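Local coordinates for tail spike protein (Acinetobacter phage vB_AbaP_AS12, PDB 6EU4) that probably recognises and degrades the capsular polysaccharide of its Acinetobacter baumannii host, acting as the trimeric tailspike of the phage, at residues A[228-233]-A[249-254]; A[502-507]-A[517-522]. All coordinates share one frame; numbering follows the deposited sequence.

From the N terminus, the chain first forms a small mixed sheet, then winds through the earlier coils of the beta-helix to contact 1. There 228-233 and 249-254 are corners of successive coils, and the 15 residues between them, 10 of them strand, carry the chain from one corner round to the next. The chain then finishes the long beta-helix and enters a separate sheet near the C-terminal part of the model. Contact 2 ties 502-507 to 517-522 and closes the loop between the antiparallel strands 496-501 and 520-526. The contacts follow in series, neither nested nor crossed. The centres of contact 1 and contact 2 lie about 64 Å apart.

Contact 1 of 2, residues A[228-233]-A[249-254]; sequences NTFEGI and SASSRS
The two backbones turn corners side by side and in parallel, with E231 and R253 paired at 4.9 Å between their CA atoms. T229 O receives S251 N at 2.9 Å, in the carbonyl plane. F230 O takes S252 N at 2.9 Å, plus a weak bond from R253 N. Beyond the corner, G232 N reaches R253 O, and I233 N meets S254 O at 3.0 Å, nearly along the C=O axis. T229 OG1 adds a bond to S249 O at 3.0 Å, from above the carbonyl plane. The F230 side chain has CG anti to the backbone N (chi1 178°). This lays one ring face over S252 CB in a CH-pi contact, 3.8 Å from CB to the ring centroid. E231 and R253 run alongside each other. The R253 chain bends at chi3 (-77°), and NH2 forms a salt bridge to E231 OE2 at 3.0 Å. OE2 is near the guanidinium plane but is met from above the carboxylate plane; the two planes are 80° apart. A water links E231 OE2, S252 OG and R253 NE, so OE2 has two grips. Each charge has a second partner: E231 OE1 pairs with K234, and R253 NH1 with D287. Corners stacked in parallel register from coil to coil are characteristic of the parallel beta-helix, the fold of many phage tailspikes.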
loop_
_atom_site.group_PDB
_atom_site.type_symbol
_atom_site.label_atom_id
_atom_site.label_comp_id
_atom_site.label_asym_id
_atom_site.label_seq_id
_atom_site.Cartn_x
_atom_site.Cartn_y
_atom_site.Cartn_z
ATOM N N ASN A 228 1.620 -20.013 24.337
ATOM C CA ASN A 228 1.626 -21.358 24.892
ATOM C C ASN A 228 0.577 -22.221 24.199
ATOM O O ASN A 228 -0.158 -22.952 24.852
ATOM C CB ASN A 228 1.397 -21.352 26.412
ATOM C CG ASN A 228 2.558 -20.745 27.166
ATOM O OD1 ASN A 228 3.694 -20.830 26.726
ATOM N ND2 ASN A 228 2.273 -20.102 28.287
ATOM N N THR A 229 0.483 -22.105 22.873
ATOM C CA THR A 229 -0.427 -22.900 22.062
ATOM C C THR A 229 0.341 -23.752 21.063
ATOM O O THR A 229 1.507 -23.503 20.759
ATOM C CB THR A 229 -1.412 -22.026 21.249
ATOM O OG1 THR A 229 -0.711 -21.312 20.210
ATOM C CG2 THR A 229 -2.152 -21.066 22.155
ATOM N N PHE A 230 -0.371 -24.742 20.526
ATOM C CA PHE A 230 0.088 -25.516 19.378
ATOM C C PHE A 230 -0.259 -24.796 18.081
ATOM O O PHE A 230 0.582 -24.665 17.177
ATOM C CB PHE A 230 -0.564 -26.901 19.428
ATOM C CG PHE A 230 -0.226 -27.796 18.271
ATOM C CD1 PHE A 230 1.046 -28.321 18.136
ATOM C CD2 PHE A 230 -1.195 -28.170 17.362
ATOM C CE1 PHE A 230 1.350 -29.182 17.087
ATOM C CE2 PHE A 230 -0.894 -29.028 16.309
ATOM C CZ PHE A 230 0.372 -29.520 16.174
ATOM N N GLU A 231 -1.496 -24.309 17.991
ATOM C CA GLU A 231 -1.959 -23.472 16.886
ATOM C C GLU A 231 -2.577 -22.233 17.505
ATOM O O GLU A 231 -3.337 -22.341 18.470
ATOM C CB GLU A 231 -2.969 -24.240 16.015
ATOM C CG GLU A 231 -2.333 -25.364 15.251
ATOM C CD GLU A 231 -3.315 -26.393 14.678
ATOM O OE1 GLU A 231 -4.531 -26.331 14.964
ATOM O OE2 GLU A 231 -2.848 -27.295 13.952
ATOM N N GLY A 232 -2.238 -21.057 16.978
ATOM C CA GLY A 232 -2.648 -19.830 17.633
ATOM C C GLY A 232 -4.086 -19.433 17.369
ATOM O O GLY A 232 -4.938 -19.503 18.260
ATOM N N ILE A 233 -4.334 -18.976 16.144
ATOM C CA ILE A 233 -5.648 -18.547 15.677
ATOM C C ILE A 233 -5.979 -19.375 14.436
ATOM O O ILE A 233 -5.165 -19.474 13.509
ATOM C CB ILE A 233 -5.672 -17.036 15.383
ATOM C CG1 ILE A 233 -5.426 -16.248 16.684
ATOM C CG2 ILE A 233 -7.013 -16.632 14.743
ATOM C CD1 ILE A 233 -5.189 -14.795 16.475
ATOM N N SER A 249 1.436 -16.662 19.166
ATOM C CA SER A 249 2.644 -17.406 19.485
ATOM C C SER A 249 2.255 -18.873 19.622
ATOM O O SER A 249 1.437 -19.224 20.473
ATOM C CB SER A 249 3.289 -16.867 20.760
ATOM O OG SER A 249 3.587 -15.478 20.631
ATOM N N ALA A 250 2.813 -19.713 18.760
ATOM C CA ALA A 250 2.399 -21.104 18.665
ATOM C C ALA A 250 3.600 -21.978 18.350
ATOM O O ALA A 250 4.550 -21.528 17.715
ATOM C CB ALA A 250 1.360 -21.294 17.564
ATOM N N SER A 251 3.545 -23.243 18.775
ATOM C CA SER A 251 4.646 -24.148 18.466
ATOM C C SER A 251 4.581 -24.709 17.051
ATOM O O SER A 251 5.622 -25.064 16.508
ATOM C CB SER A 251 4.704 -25.300 19.476
ATOM O OG SER A 251 3.566 -26.142 19.338
ATOM N N SER A 252 3.404 -24.780 16.419
ATOM C CA SER A 252 3.292 -25.340 15.071
ATOM C C SER A 252 2.877 -24.303 14.029
ATOM O O SER A 252 3.644 -24.026 13.094
ATOM C CB SER A 252 2.317 -26.525 15.085
ATOM O OG SER A 252 2.204 -27.094 13.789
ATOM N N ARG A 253 1.682 -23.720 14.143
ATOM C CA ARG A 253 1.217 -22.713 13.180
ATOM C C ARG A 253 0.595 -21.543 13.933
ATOM O O ARG A 253 -0.284 -21.745 14.773
ATOM C CB ARG A 253 0.205 -23.297 12.183
ATOM C CG ARG A 253 0.765 -24.404 11.295
ATOM C CD ARG A 253 -0.260 -24.893 10.275
ATOM N NE ARG A 253 -1.247 -25.757 10.898
ATOM C CZ ARG A 253 -2.421 -26.078 10.358
ATOM N NH1 ARG A 253 -2.770 -25.616 9.167
ATOM N NH2 ARG A 253 -3.262 -26.878 11.015
ATOM N N SER A 254 1.064 -20.324 13.649
ATOM C CA SER A 254 0.573 -19.149 14.366
ATOM C C SER A 254 -0.823 -18.752 13.896
ATOM O O SER A 254 -1.763 -18.725 14.692
ATOM C CB SER A 254 1.549 -17.986 14.222
ATOM O OG SER A 254 2.782 -18.301 14.853
HETATM O O HOH W 1 -0.352 -27.610 12.919
#

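Contact 2 of 2, residues A[502-507]-A[517-522]; sequences SSTANA and GVPYLV
S503 O is gripped by two backbone N-H groups, N506 N at 3.1 Å and, weakly, A507 N at 3.2 Å. These bonds accompany a helix-like turn at 504-506, not a regular helix, within the long loop of a beta-hairpin whose strands are 496-501 and 520-526. The turn also takes a weak bond from N506 N to S503 OG. One hydrogen bond joins the two segments: G517 N gives to A507 O at 3.0 Å, nearly along the C=O axis. It draws the two sides of the loop together ahead of the second strand. T504 has OG1 in the crowded position between backbone N and carbonyl carbon (chi1 59°). T504 CG2 lies beside the backbone N and is 3.6 Å from G517 O. T504 CG2 also sits alongside the proline ring, 3.9 Å from P519 CD. The Y520 ring reaches back from the strand, and its OH bonds to S515 O. Y534 of the second subunit packs on S502 and P519. A507 CB points toward 517-522 and touches Y520 CD1 at 4.0 Å. A507 CB is also 3.2 Å from V518 O, a buried carbonyl oxygen with no polar partner in the model.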
loop_
_atom_site.group_PDB
_atom_site.type_symbol
_atom_site.label_atom_id
_atom_site.label_comp_id
_atom_site.label_asym_id
_atom_site.label_seq_id
_atom_site.Cartn_x
_atom_site.Cartn_y
_atom_site.Cartn_z
ATOM N N SER A 502 36.646 -2.190 -26.758
ATOM C CA SER A 502 37.548 -1.051 -26.756
ATOM C C SER A 502 39.001 -1.447 -26.560
ATOM O O SER A 502 39.875 -0.586 -26.663
ATOM C CB SER A 502 37.144 -0.051 -25.665
ATOM O OG SER A 502 37.315 -0.603 -24.366
ATOM N N SER A 503 39.285 -2.716 -26.289
ATOM C CA SER A 503 40.652 -3.192 -26.100
ATOM C C SER A 503 41.166 -3.837 -27.384
ATOM O O SER A 503 40.632 -4.861 -27.826
ATOM C CB SER A 503 40.708 -4.189 -24.946
ATOM O OG SER A 503 41.904 -4.942 -25.000
ATOM N N THR A 504 42.209 -3.252 -27.974
ATOM C CA THR A 504 42.744 -3.814 -29.211
ATOM C C THR A 504 43.346 -5.198 -28.981
ATOM O O THR A 504 43.343 -6.035 -29.898
ATOM C CB THR A 504 43.786 -2.871 -29.829
ATOM O OG1 THR A 504 44.857 -2.645 -28.909
ATOM C CG2 THR A 504 43.158 -1.529 -30.193
ATOM N N ALA A 505 43.833 -5.462 -27.760
ATOM C CA ALA A 505 44.416 -6.763 -27.441
ATOM C C ALA A 505 43.374 -7.873 -27.439
ATOM O O ALA A 505 43.711 -9.033 -27.713
ATOM C CB ALA A 505 45.117 -6.707 -26.079
ATOM N N ASN A 506 42.109 -7.549 -27.142
ATOM C CA ASN A 506 41.048 -8.547 -27.123
ATOM C C ASN A 506 40.263 -8.608 -28.428
ATOM O O ASN A 506 39.445 -9.519 -28.597
ATOM C CB ASN A 506 40.088 -8.278 -25.954
ATOM C CG ASN A 506 40.746 -8.519 -24.597
ATOM O OD1 ASN A 506 41.728 -9.239 -24.504
ATOM N ND2 ASN A 506 40.197 -7.920 -23.540
ATOM N N ALA A 507 40.498 -7.676 -29.354
ATOM C CA ALA A 507 39.851 -7.709 -30.669
ATOM C C ALA A 507 40.706 -8.582 -31.581
ATOM O O ALA A 507 41.550 -8.113 -32.346
ATOM C CB ALA A 507 39.679 -6.303 -31.227
ATOM N N GLY A 517 43.234 -6.145 -33.801
ATOM C CA GLY A 517 44.078 -5.065 -33.325
ATOM C C GLY A 517 43.504 -3.675 -33.456
ATOM O O GLY A 517 44.257 -2.696 -33.369
ATOM N N VAL A 518 42.200 -3.555 -33.682
ATOM C CA VAL A 518 41.517 -2.265 -33.709
ATOM C C VAL A 518 40.265 -2.386 -32.851
ATOM O O VAL A 518 39.735 -3.492 -32.687
ATOM C CB VAL A 518 41.154 -1.831 -35.139
ATOM C CG1 VAL A 518 42.408 -1.558 -35.955
ATOM C CG2 VAL A 518 40.287 -2.883 -35.819
ATOM N N PRO A 519 39.767 -1.293 -32.286
ATOM C CA PRO A 519 38.522 -1.355 -31.511
ATOM C C PRO A 519 37.322 -1.529 -32.427
ATOM O O PRO A 519 37.377 -1.199 -33.613
ATOM C CB PRO A 519 38.486 -0.003 -30.795
ATOM C CG PRO A 519 39.265 0.905 -31.682
ATOM C CD PRO A 519 40.343 0.061 -32.321
ATOM N N TYR A 520 36.219 -2.027 -31.850
ATOM C CA TYR A 520 35.010 -2.341 -32.612
ATOM C C TYR A 520 33.737 -1.853 -31.941
ATOM O O TYR A 520 33.621 -1.820 -30.711
ATOM C CB TYR A 520 34.818 -3.850 -32.807
ATOM C CG TYR A 520 35.647 -4.481 -33.891
ATOM C CD1 TYR A 520 36.990 -4.771 -33.690
ATOM C CD2 TYR A 520 35.076 -4.829 -35.108
ATOM C CE1 TYR A 520 37.744 -5.375 -34.678
ATOM C CE2 TYR A 520 35.817 -5.431 -36.095
ATOM C CZ TYR A 520 37.147 -5.700 -35.886
ATOM O OH TYR A 520 37.899 -6.293 -36.878
ATOM N N LEU A 521 32.773 -1.494 -32.779
ATOM C CA LEU A 521 31.358 -1.580 -32.460
ATOM C C LEU A 521 30.767 -2.699 -33.302
ATOM O O LEU A 521 31.109 -2.834 -34.481
ATOM C CB LEU A 521 30.638 -0.266 -32.756
ATOM C CG LEU A 521 30.931 0.879 -31.794
ATOM C CD1 LEU A 521 30.414 2.197 -32.344
ATOM C CD2 LEU A 521 30.282 0.574 -30.452
ATOM N N VAL A 522 29.902 -3.507 -32.692
ATOM C CA VAL A 522 29.256 -4.629 -33.365
ATOM C C VAL A 522 27.768 -4.578 -33.057
ATOM O O VAL A 522 27.370 -4.476 -31.890
ATOM C CB VAL A 522 29.839 -5.985 -32.923
ATOM C CG1 VAL A 522 29.115 -7.137 -33.640
ATOM C CG2 VAL A 522 31.353 -6.047 -33.168
#